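Local coordinates for Rubredoxin\:oxygen oxidoreductase (Desulfovibrio gigas, PDB 1E5D), which catalyses the four-electron reduction of one oxygen molecule to two water molecules, with a diiron centre and flavin mononucleotide as cofactors, at residues Lys134-Tyr140 and Val152-Glu158; Lys159-Asp165 and Glu220-His226; Asp165-Ile171 and Ala189-Tyr193; Glu175-Ile181 and Gly227-Arg231. All coordinates share one frame; numbering follows the deposited sequence.

Contact 1 comes first along the chain and closes a hairpin of strands 136-141 and 151-155. Contact 2 opens directly after it, on the next strand of the same sheet, and closes a much longer loop by pairing strand 160-164 with strand 221-224, across helices 183-198 and 202-214. Contact 3 falls within that loop: it starts at D165, which it shares with contact 2, and sets residues 165-171 against helix 183-198. Contact 4 crosses both contacts 2 and 3, fastening residues 175-181 to the edge strand 230-231. Contacts 1 and 2 thus lie within one six-stranded sheet, contact 4 fastens a loop at its 230-231 edge, and contact 3 joins its diiron end to a helix.

Contact 1 (Lys134-Tyr140 and Val152-Glu158); sequences KRTVTFY and VSWFADE
V137 lays its CB over one face of the F155 ring, 4.0 Å from V137 CB to the ring centroid, a CH-pi contact well suited to a branched side chain. A chi1 of 56° turns its CG2 anti to the backbone N, where it reaches both the ring and S153, with V137 CG2 3.9 Å from S153 CB. F10 meets the F155 ring edge-to-face. On the same side of the sheet the small S153 lets the F139 ring come close: S153 OG sits in the plane of that ring, 3.2 Å from F139 CE1, while its hydroxyl is hydrogen-bonded to Q78. On the other side Y140 brings a ring edge to W154, with Y140 CE2 3.9 Å from W154 CB, and its own CB rests on V152 CG2.

These side chains alternate across an antiparallel beta hairpin, part of a sheet of the metallo-beta-lactamase fold. T138 with W154 and Y140 with V152 are hydrogen-bonded pairs, F139 with S153 the non-hydrogen-bonded pair between them; T138 N reaches W154 O at 2.6 Å. Before T138 and after W154 the regular pairing stops, and a water bridges the two chains, accepting from A156 N, donating to T136 O and bonding to T138 OG1.

At the outer edge R135 NH1 forms a salt bridge with E158 OE2 (2.9 Å), meeting the oxygen from 40° out of the carboxylate plane. The long reach of arginine lets NH2 bond E41 O as well. K134 adds a second, long salt bridge to E158, K134 NZ lying 3.9 Å from E158 OE2.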
# COMPACT_ATOMS: atom_id res chain seq x y z
N LYS A 134 39.34 30.00 17.61
CA LYS A 134 40.49 29.11 17.52
C LYS A 134 40.28 28.08 16.41
O LYS A 134 41.20 27.71 15.68
CB LYS A 134 40.77 28.44 18.86
CG LYS A 134 40.66 26.92 18.83
CD LYS A 134 40.71 26.30 20.21
CE LYS A 134 41.79 25.24 20.31
NZ LYS A 134 41.42 23.97 19.63
N ARG A 135 39.05 27.58 16.24
CA ARG A 135 38.87 26.58 15.17
C ARG A 135 38.43 27.24 13.89
O ARG A 135 37.92 28.36 13.90
CB ARG A 135 37.86 25.51 15.60
CG ARG A 135 38.43 24.58 16.66
CD ARG A 135 37.40 23.70 17.33
NE ARG A 135 37.14 24.07 18.72
CZ ARG A 135 37.51 23.31 19.74
NH1 ARG A 135 38.14 22.16 19.49
NH2 ARG A 135 37.26 23.65 21.00
N THR A 136 38.60 26.55 12.76
CA THR A 136 38.01 27.05 11.52
C THR A 136 37.33 25.91 10.78
O THR A 136 37.89 24.85 10.52
CB THR A 136 39.05 27.80 10.66
OG1 THR A 136 39.11 27.24 9.34
CG2 THR A 136 40.44 27.67 11.26
N VAL A 137 36.05 26.10 10.43
CA VAL A 137 35.28 25.03 9.80
C VAL A 137 35.19 25.24 8.30
O VAL A 137 35.19 26.37 7.81
CB VAL A 137 33.88 24.93 10.42
CG1 VAL A 137 33.14 26.26 10.31
CG2 VAL A 137 33.09 23.82 9.75
N THR A 138 35.12 24.14 7.55
CA THR A 138 35.02 24.25 6.09
C THR A 138 33.75 23.60 5.56
O THR A 138 33.37 22.50 5.97
CB THR A 138 36.26 23.61 5.43
OG1 THR A 138 37.41 24.35 5.86
CG2 THR A 138 36.17 23.72 3.92
N PHE A 139 33.06 24.29 4.64
CA PHE A 139 31.77 23.82 4.16
C PHE A 139 31.85 23.16 2.79
O PHE A 139 32.38 23.74 1.84
CB PHE A 139 30.77 24.98 4.07
CG PHE A 139 30.52 25.65 5.41
CD1 PHE A 139 30.06 24.90 6.48
CD2 PHE A 139 30.74 27.00 5.58
CE1 PHE A 139 29.83 25.49 7.71
CE2 PHE A 139 30.51 27.59 6.81
CZ PHE A 139 30.06 26.84 7.87
N TYR A 140 31.28 21.95 2.70
CA TYR A 140 31.21 21.29 1.39
C TYR A 140 29.76 21.05 1.00
O TYR A 140 28.91 20.75 1.83
CB TYR A 140 32.01 19.99 1.39
CG TYR A 140 33.50 20.23 1.53
CD1 TYR A 140 34.21 20.86 0.51
CD2 TYR A 140 34.18 19.84 2.67
CE1 TYR A 140 35.57 21.09 0.63
CE2 TYR A 140 35.54 20.07 2.80
CZ TYR A 140 36.22 20.69 1.78
OH TYR A 140 37.57 20.91 1.91
N VAL A 152 27.85 19.60 4.01
CA VAL A 152 28.44 19.02 5.22
C VAL A 152 29.51 19.95 5.77
O VAL A 152 29.95 20.87 5.08
CB VAL A 152 28.99 17.62 4.94
CG1 VAL A 152 27.93 16.76 4.26
CG2 VAL A 152 30.24 17.68 4.08
N SER A 153 29.93 19.72 7.01
CA SER A 153 30.89 20.61 7.65
C SER A 153 32.13 19.86 8.10
O SER A 153 32.05 18.82 8.73
CB SER A 153 30.28 21.34 8.84
OG SER A 153 29.45 22.40 8.40
N TRP A 154 33.27 20.44 7.75
CA TRP A 154 34.55 19.81 8.00
C TRP A 154 35.43 20.65 8.93
O TRP A 154 35.67 21.83 8.68
CB TRP A 154 35.27 19.60 6.68
CG TRP A 154 36.61 18.93 6.76
CD1 TRP A 154 37.78 19.36 6.20
CD2 TRP A 154 36.90 17.70 7.43
NE1 TRP A 154 38.79 18.47 6.49
CE2 TRP A 154 38.28 17.44 7.24
CE3 TRP A 154 36.14 16.79 8.17
CZ2 TRP A 154 38.90 16.31 7.77
CZ3 TRP A 154 36.76 15.67 8.70
CH2 TRP A 154 38.13 15.44 8.49
N PHE A 155 35.88 19.99 9.98
CA PHE A 155 36.93 20.46 10.87
C PHE A 155 38.21 19.70 10.50
O PHE A 155 38.44 18.58 10.97
CB PHE A 155 36.56 20.27 12.33
CG PHE A 155 35.57 21.32 12.81
CD1 PHE A 155 35.99 22.55 13.28
CD2 PHE A 155 34.21 21.06 12.78
CE1 PHE A 155 35.09 23.52 13.71
CE2 PHE A 155 33.30 22.01 13.21
CZ PHE A 155 33.74 23.24 13.66
N ALA A 156 38.99 20.32 9.62
CA ALA A 156 40.20 19.71 9.08
C ALA A 156 41.20 19.40 10.19
O ALA A 156 41.79 18.32 10.25
CB ALA A 156 40.83 20.61 8.04
N ASP A 157 41.40 20.34 11.11
CA ASP A 157 42.35 20.03 12.17
C ASP A 157 41.81 18.95 13.10
O ASP A 157 42.50 17.96 13.36
CB ASP A 157 42.72 21.32 12.92
CG ASP A 157 43.59 22.19 12.02
OD1 ASP A 157 44.70 21.74 11.64
OD2 ASP A 157 43.15 23.32 11.70
N GLU A 158 40.60 19.11 13.61
CA GLU A 158 40.03 18.10 14.50
C GLU A 158 39.63 16.83 13.75
O GLU A 158 39.36 15.81 14.39
CB GLU A 158 38.82 18.65 15.24
CG GLU A 158 39.22 19.49 16.45
CD GLU A 158 39.33 20.96 16.10
OE1 GLU A 158 39.18 21.32 14.91
OE2 GLU A 158 39.57 21.76 17.04
O HOH W 1 38.64 23.21 8.22

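Contact 2 (Lys159-Asp165 and Glu220-His226). With FEO (mu-oxo-diiron), chain D.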
# COMPACT_ATOMS: atom_id res chain seq x y z
N LYS A 159 39.58 16.91 12.43
CA LYS A 159 39.20 15.77 11.59
C LYS A 159 37.81 15.28 11.96
O LYS A 159 37.56 14.09 12.13
CB LYS A 159 40.24 14.65 11.71
CG LYS A 159 41.57 15.03 11.08
CD LYS A 159 42.42 13.80 10.80
CE LYS A 159 43.79 13.91 11.45
NZ LYS A 159 44.04 12.79 12.40
N VAL A 160 36.92 16.26 12.08
CA VAL A 160 35.52 16.08 12.43
C VAL A 160 34.64 16.43 11.24
O VAL A 160 34.59 17.59 10.82
CB VAL A 160 35.07 16.94 13.62
CG1 VAL A 160 33.66 16.54 14.04
CG2 VAL A 160 36.06 16.83 14.77
N LEU A 161 33.96 15.42 10.71
CA LEU A 161 32.99 15.64 9.65
C LEU A 161 31.58 15.57 10.23
O LEU A 161 31.17 14.53 10.75
CB LEU A 161 33.17 14.60 8.54
CG LEU A 161 32.24 14.76 7.33
CD1 LEU A 161 32.53 16.06 6.59
CD2 LEU A 161 32.38 13.55 6.42
N ILE A 162 30.87 16.68 10.14
CA ILE A 162 29.47 16.78 10.52
C ILE A 162 28.61 16.74 9.26
O ILE A 162 28.62 17.75 8.55
CB ILE A 162 29.22 18.06 11.33
CG1 ILE A 162 30.18 18.24 12.51
CG2 ILE A 162 27.76 18.12 11.79
CD1 ILE A 162 30.11 19.58 13.21
N SER A 163 27.96 15.62 9.00
CA SER A 163 27.43 15.20 7.72
C SER A 163 25.93 15.21 7.50
O SER A 163 25.48 14.62 6.50
CB SER A 163 27.88 13.74 7.45
OG SER A 163 27.59 12.98 8.61
N ASN A 164 25.13 15.83 8.34
CA ASN A 164 23.67 15.80 8.24
C ASN A 164 23.19 14.36 8.11
O ASN A 164 23.62 13.51 8.89
CB ASN A 164 23.15 16.72 7.16
CG ASN A 164 23.19 16.42 5.69
OD1 ASN A 164 22.35 15.64 5.21
ND2 ASN A 164 24.12 17.00 4.95
N ASP A 165 22.26 14.04 7.22
CA ASP A 165 21.71 12.70 7.14
C ASP A 165 22.72 11.68 6.63
O ASP A 165 22.60 10.48 6.87
CB ASP A 165 20.49 12.70 6.20
CG ASP A 165 19.27 13.34 6.81
OD1 ASP A 165 19.05 13.22 8.03
OD2 ASP A 165 18.49 13.98 6.05
N GLU A 220 38.21 11.45 11.75
CA GLU A 220 38.40 10.67 12.96
C GLU A 220 37.04 10.47 13.63
O GLU A 220 36.82 9.55 14.40
CB GLU A 220 39.37 11.34 13.92
CG GLU A 220 40.60 10.49 14.22
CD GLU A 220 41.90 11.12 13.77
OE1 GLU A 220 42.49 11.89 14.57
OE2 GLU A 220 42.35 10.86 12.64
N PHE A 221 36.13 11.37 13.29
CA PHE A 221 34.76 11.40 13.73
C PHE A 221 33.80 11.77 12.61
O PHE A 221 33.94 12.84 12.00
CB PHE A 221 34.60 12.46 14.82
CG PHE A 221 35.21 12.08 16.15
CD1 PHE A 221 34.51 11.27 17.02
CD2 PHE A 221 36.47 12.54 16.50
CE1 PHE A 221 35.07 10.92 18.24
CE2 PHE A 221 37.03 12.21 17.72
CZ PHE A 221 36.32 11.40 18.59
N ILE A 222 32.80 10.93 12.36
CA ILE A 222 31.72 11.39 11.49
C ILE A 222 30.44 11.55 12.31
O ILE A 222 30.06 10.62 13.01
CB ILE A 222 31.43 10.47 10.29
CG1 ILE A 222 32.59 10.45 9.29
CG2 ILE A 222 30.12 10.88 9.64
CD1 ILE A 222 32.62 9.23 8.40
N CYS A 223 29.84 12.72 12.21
CA CYS A 223 28.71 13.14 13.02
C CYS A 223 27.48 13.39 12.16
O CYS A 223 27.30 14.48 11.61
CB CYS A 223 29.10 14.40 13.80
SG CYS A 223 30.59 14.19 14.81
N PRO A 224 26.64 12.37 12.04
CA PRO A 224 25.37 12.47 11.31
C PRO A 224 24.20 12.90 12.19
O PRO A 224 24.27 12.88 13.43
CB PRO A 224 25.19 11.03 10.83
CG PRO A 224 25.77 10.20 11.92
CD PRO A 224 26.85 11.01 12.56
N ASP A 225 23.12 13.29 11.53
CA ASP A 225 21.86 13.74 12.09
C ASP A 225 21.13 12.67 12.90
O ASP A 225 20.42 13.04 13.83
CB ASP A 225 20.90 14.12 10.95
CG ASP A 225 21.16 15.51 10.42
OD1 ASP A 225 21.93 16.26 11.05
OD2 ASP A 225 20.62 15.83 9.34
N HIS A 226 21.30 11.42 12.53
CA HIS A 226 20.60 10.29 13.11
C HIS A 226 21.53 9.14 13.47
O HIS A 226 22.35 8.71 12.66
CB HIS A 226 19.54 9.73 12.14
CG HIS A 226 18.69 10.80 11.52
ND1 HIS A 226 17.86 11.62 12.26
CD2 HIS A 226 18.55 11.19 10.24
CE1 HIS A 226 17.25 12.46 11.45
NE2 HIS A 226 17.64 12.22 10.21
FE1 FEO D . 17.16 13.53 8.75
FE2 FEO D . 16.66 14.31 5.52
O FEO D . 16.33 14.68 7.72
O HOH W 2 24.91 16.27 11.19
O HOH W 3 18.02 15.44 9.99
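K159 O is gripped by two successive backbone N-H groups, E220 N at 2.7 Å and, more loosely, F221 N at 3.3 Å. Beside this pair the side chains of the same residues meet: K159 bends at chi3 and chi4 to bring NZ to E220 OE2, 2.6 Å away on the syn side, a salt bridge fitting at this partly exposed end. K159 and V160 together face F155 in a G1 beta bulge, K159 taking the positive phi.

From there the strands run parallel. L161 takes a bond from C223 N and gives one to F221 O, and S163 N bonds to C223 O. Apolar residues line both sides of the sheet: V160 CG1 lies 3.9 Å from C223 SG, while L161 and I222 pack together on the other side.

Where the strands end, polar residues take over. N164 OD1 accepts the backbone N-H of D165, and N164 ND2 holds M151 O. D165 splits its carboxylate between the metals, OD1 on iron FE1 at 2.0 Å and OD2 on iron FE2 at 1.9 Å. H226 NE2 binds FE1 at 2.0 Å, its plane 17° from that carboxylate, and its ND1 bonded to T34 O probably fixes the ring's rotation. D225 is second-shell: its CB covers a face of the H226 ring, and its OD2, held by H84, accepts from the water bound to FE1, 2.7 Å away, which also donates to the bridging oxygen. Metal ligands at the ends of adjacent strands, here completed by H79, E81, D83 and H146, are characteristic of the metallo-beta-lactamase fold.

Contact 3 (Asp165-Ile171 and Ala189-Tyr193). With FEO (mu-oxo-diiron), chain D; OXY (oxygen molecule), chain E.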
# COMPACT_ATOMS: atom_id res chain seq x y z
N ASP A 165 22.26 14.04 7.22
CA ASP A 165 21.71 12.70 7.14
C ASP A 165 22.72 11.68 6.63
O ASP A 165 22.60 10.48 6.87
CB ASP A 165 20.49 12.70 6.20
CG ASP A 165 19.27 13.34 6.81
OD1 ASP A 165 19.05 13.22 8.03
OD2 ASP A 165 18.49 13.98 6.05
N ILE A 166 23.74 12.13 5.89
CA ILE A 166 24.71 11.20 5.32
C ILE A 166 25.43 10.42 6.41
O ILE A 166 25.93 11.00 7.38
CB ILE A 166 25.72 11.98 4.44
CG1 ILE A 166 25.01 12.92 3.47
CG2 ILE A 166 26.69 11.08 3.71
CD1 ILE A 166 25.93 13.97 2.86
N PHE A 167 25.45 9.10 6.24
CA PHE A 167 26.10 8.18 7.16
C PHE A 167 25.20 7.93 8.37
O PHE A 167 25.54 7.18 9.28
CB PHE A 167 27.47 8.68 7.64
CG PHE A 167 28.43 8.89 6.47
CD1 PHE A 167 28.76 7.81 5.65
CD2 PHE A 167 28.97 10.13 6.20
CE1 PHE A 167 29.62 7.98 4.58
CE2 PHE A 167 29.83 10.30 5.13
CZ PHE A 167 30.15 9.23 4.32
N GLY A 168 24.05 8.59 8.34
CA GLY A 168 23.09 8.44 9.42
C GLY A 168 22.56 7.03 9.49
O GLY A 168 22.51 6.26 8.54
N GLN A 169 22.13 6.62 10.68
CA GLN A 169 21.46 5.33 10.77
C GLN A 169 20.34 5.49 11.79
O GLN A 169 20.50 6.23 12.76
CB GLN A 169 22.40 4.21 11.17
CG GLN A 169 23.88 4.52 11.17
CD GLN A 169 24.29 5.39 12.35
OE1 GLN A 169 23.92 5.16 13.49
NE2 GLN A 169 25.07 6.42 12.06
N ASN A 170 19.21 4.83 11.58
CA ASN A 170 18.15 4.91 12.60
C ASN A 170 18.41 3.93 13.73
O ASN A 170 17.95 2.79 13.71
CB ASN A 170 16.80 4.67 11.92
CG ASN A 170 16.42 5.90 11.10
OD1 ASN A 170 15.90 5.79 10.00
ND2 ASN A 170 16.70 7.06 11.67
N ILE A 171 19.17 4.35 14.72
CA ILE A 171 19.43 3.54 15.90
C ILE A 171 19.21 4.36 17.17
O ILE A 171 19.93 5.33 17.40
CB ILE A 171 20.86 2.98 15.93
CG1 ILE A 171 21.18 2.03 14.78
CG2 ILE A 171 21.15 2.32 17.27
CD1 ILE A 171 22.54 1.39 14.91
N ALA A 189 21.73 -1.30 9.79
CA ALA A 189 20.99 -0.04 9.89
C ALA A 189 21.50 1.00 8.92
O ALA A 189 20.77 1.86 8.42
CB ALA A 189 21.05 0.48 11.32
N MET A 190 22.81 0.94 8.62
CA MET A 190 23.32 1.92 7.66
C MET A 190 22.73 1.68 6.27
O MET A 190 22.33 2.60 5.57
CB MET A 190 24.84 1.84 7.59
CG MET A 190 25.52 2.44 8.81
SD MET A 190 27.28 2.04 8.73
CE MET A 190 27.69 2.93 7.23
N ARG A 191 22.72 0.40 5.93
CA ARG A 191 22.20 0.01 4.62
C ARG A 191 20.70 0.30 4.58
O ARG A 191 20.21 0.85 3.59
CB ARG A 191 22.52 -1.46 4.36
CG ARG A 191 21.68 -2.19 3.33
CD ARG A 191 22.30 -3.54 2.95
NE ARG A 191 22.98 -3.45 1.66
CZ ARG A 191 24.28 -3.65 1.47
NH1 ARG A 191 25.05 -3.96 2.51
NH2 ARG A 191 24.79 -3.55 0.26
N GLU A 192 20.00 -0.04 5.66
CA GLU A 192 18.56 0.19 5.66
C GLU A 192 18.29 1.68 5.45
O GLU A 192 17.38 2.09 4.74
CB GLU A 192 17.91 -0.28 6.96
CG GLU A 192 17.94 -1.79 7.13
CD GLU A 192 17.12 -2.25 8.32
OE1 GLU A 192 16.78 -1.38 9.15
OE2 GLU A 192 16.84 -3.47 8.41
N TYR A 193 19.13 2.47 6.10
CA TYR A 193 19.02 3.91 5.92
C TYR A 193 19.36 4.29 4.49
O TYR A 193 18.59 4.98 3.81
CB TYR A 193 19.90 4.65 6.93
CG TYR A 193 19.64 6.14 6.82
CD1 TYR A 193 18.54 6.70 7.45
CD2 TYR A 193 20.47 6.97 6.08
CE1 TYR A 193 18.28 8.05 7.34
CE2 TYR A 193 20.22 8.32 5.97
CZ TYR A 193 19.13 8.86 6.61
OH TYR A 193 18.86 10.20 6.51
FE1 FEO D . 17.16 13.53 8.75
FE2 FEO D . 16.66 14.31 5.52
O FEO D . 16.33 14.68 7.72
O1 OXY E . 16.15 12.01 6.90
O2 OXY E . 15.21 11.66 6.24
O HOH W 4 23.59 5.16 6.31
O HOH W 5 18.55 2.72 9.67
O HOH W 3 18.02 15.44 9.99
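A189 turns its methyl into the loop, with A189 CB 3.8 Å from I171 CG1 and 4.0 Å from Q169 CB; a small residue suits so close an approach of helix and chain. A water joins the backbones here, donating to A189 O and accepting from N170 N. M190 lies alongside Q169, both side chains pointing the same way, with M190 CG 3.5 Å from Q169 CG. The glutamine's amide is used at both ends: NE2 bonds F167 O within the loop, and OE1 accepts from V228 N of residues 227-231. A second water donates to M190 O and G168 O.

The loop begins as a type II beta turn from D165 to G168, which leads the chain away from strand 160-164 directly after the iron ligand D165, in the metallo-beta-lactamase domain.

Y193, with CG opposite its backbone N (chi1 -174°), sends the ring across the turn: G168 C lies over one face, and N170 OD1 is in plane at the edge, 3.8 Å from Y193 CD1. The phenol OH arrives beside D165, 3.0 Å from D165 CB, and makes a weak hydrogen bond of 3.3 Å from Y193 OH to O1 of the bound oxygen molecule.

Contact 4 (Glu175-Ile181 and Gly227-Arg231)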
# COMPACT_ATOMS: atom_id res chain seq x y z
N GLU A 175 23.97 3.88 23.76
CA GLU A 175 25.29 3.96 23.14
C GLU A 175 25.26 5.00 22.02
O GLU A 175 24.42 4.88 21.12
CB GLU A 175 25.74 2.63 22.59
CG GLU A 175 25.79 1.41 23.47
CD GLU A 175 24.48 0.97 24.08
OE1 GLU A 175 23.66 0.31 23.42
OE2 GLU A 175 24.26 1.35 25.25
N ARG A 176 26.13 6.00 22.05
CA ARG A 176 26.10 7.04 21.03
C ARG A 176 27.26 6.93 20.04
O ARG A 176 27.38 7.73 19.11
CB ARG A 176 26.09 8.43 21.66
CG ARG A 176 25.29 8.61 22.93
CD ARG A 176 23.89 8.00 22.86
NE ARG A 176 23.26 8.33 21.59
CZ ARG A 176 22.70 9.51 21.38
NH1 ARG A 176 22.72 10.41 22.35
NH2 ARG A 176 22.13 9.78 20.21
N PHE A 177 28.13 5.93 20.22
CA PHE A 177 29.28 5.82 19.32
C PHE A 177 29.33 4.49 18.59
O PHE A 177 28.95 3.46 19.12
CB PHE A 177 30.57 6.06 20.12
CG PHE A 177 30.65 7.51 20.59
CD1 PHE A 177 30.98 8.52 19.71
CD2 PHE A 177 30.38 7.81 21.91
CE1 PHE A 177 31.04 9.83 20.17
CE2 PHE A 177 30.45 9.12 22.37
CZ PHE A 177 30.78 10.13 21.49
N SER A 178 29.81 4.55 17.35
CA SER A 178 29.81 3.39 16.47
C SER A 178 30.58 2.22 17.07
O SER A 178 30.25 1.05 16.84
CB SER A 178 30.38 3.76 15.10
OG SER A 178 31.69 4.28 15.22
N ASP A 179 31.62 2.51 17.85
CA ASP A 179 32.43 1.44 18.42
C ASP A 179 31.75 0.77 19.61
O ASP A 179 32.29 -0.18 20.17
CB ASP A 179 33.78 1.98 18.89
CG ASP A 179 33.65 3.06 19.94
OD1 ASP A 179 33.58 2.75 21.15
OD2 ASP A 179 33.60 4.24 19.55
N GLN A 180 30.59 1.26 20.02
CA GLN A 180 29.93 0.68 21.18
C GLN A 180 28.79 -0.24 20.77
O GLN A 180 28.14 -0.82 21.64
CB GLN A 180 29.37 1.77 22.10
CG GLN A 180 30.38 2.82 22.53
CD GLN A 180 29.68 3.95 23.25
OE1 GLN A 180 28.80 4.61 22.69
NE2 GLN A 180 30.07 4.18 24.50
N ILE A 181 28.57 -0.34 19.47
CA ILE A 181 27.54 -1.24 18.96
C ILE A 181 28.18 -2.21 17.97
O ILE A 181 29.10 -1.87 17.24
CB ILE A 181 26.36 -0.54 18.28
CG1 ILE A 181 26.56 -0.20 16.80
CG2 ILE A 181 25.93 0.73 19.01
CD1 ILE A 181 25.24 -0.12 16.07
N GLY A 227 21.37 8.62 14.68
CA GLY A 227 22.11 7.42 15.04
C GLY A 227 23.42 7.76 15.72
O GLY A 227 23.61 8.87 16.21
N VAL A 228 24.32 6.77 15.74
CA VAL A 228 25.55 6.92 16.50
C VAL A 228 26.61 7.69 15.73
O VAL A 228 26.57 7.82 14.51
CB VAL A 228 26.13 5.55 16.92
CG1 VAL A 228 25.15 4.85 17.85
CG2 VAL A 228 26.43 4.71 15.69
N ILE A 229 27.57 8.19 16.50
CA ILE A 229 28.71 8.89 15.92
C ILE A 229 29.81 7.92 15.53
O ILE A 229 30.09 6.98 16.28
CB ILE A 229 29.26 9.92 16.93
CG1 ILE A 229 28.34 11.14 17.09
CG2 ILE A 229 30.67 10.33 16.57
CD1 ILE A 229 28.38 11.74 18.48
N PHE A 230 30.42 8.13 14.37
CA PHE A 230 31.54 7.28 13.96
C PHE A 230 32.82 7.78 14.61
O PHE A 230 33.32 8.85 14.27
CB PHE A 230 31.68 7.24 12.44
CG PHE A 230 30.52 6.48 11.79
CD1 PHE A 230 30.57 5.10 11.67
CD2 PHE A 230 29.42 7.16 11.31
CE1 PHE A 230 29.52 4.40 11.10
CE2 PHE A 230 28.36 6.47 10.75
CZ PHE A 230 28.42 5.09 10.64
N ARG A 231 33.32 6.99 15.56
CA ARG A 231 34.48 7.41 16.36
C ARG A 231 35.72 6.59 16.03
O ARG A 231 35.80 5.40 16.29
CB ARG A 231 34.12 7.28 17.83
CG ARG A 231 35.19 7.68 18.84
CD ARG A 231 35.11 6.73 20.02
NE ARG A 231 34.50 7.29 21.22
CZ ARG A 231 33.83 6.59 22.11
NH1 ARG A 231 33.65 5.28 21.95
NH2 ARG A 231 33.30 7.17 23.18
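R231 starts out extended (chi1 -179°), then bends at chi2 and chi3, which lays its guanidinium across F177, whose own chi1 of -68° presents a ring face to it. The two flat groups stack with centres 4.0 Å apart and planes at 18°, a cation-pi contact that arginine, flat as well as charged, is well shaped to make. The edge of the guanidinium is taken by D179: R231 NH1 bonds the syn lone pair of D179 OD2 at 2.6 Å, a salt bridge where D179 is exposed. Ring and carboxylate probably limit the guanidinium's rotation.

I229 lies beside F177 and points the same way, its CB 3.6 Å from F177 CD1. Next to them the backbones join at a single bridge, I229 N to R176 O and S178 N to I229 O, each 2.7 Å long. S178 extends the link through its short side chain, OG accepting R231 N at 3.2 Å and also bonding Q235 NE2. Branched V228 packs against the loop's backbone, V228 CG1 lying 3.4 Å from E175 O. G227, after the iron ligand H226, has backbone angles that call for glycine. Q180 OE1 accepts from F177 N, tying the 3-10 segment 178-180 to the residue before it. One bridge at I229 and the bonds of R231 thus fasten the loop to strand 230-231, outermost on this side of the six-stranded sheet in the metallo-beta-lactamase fold.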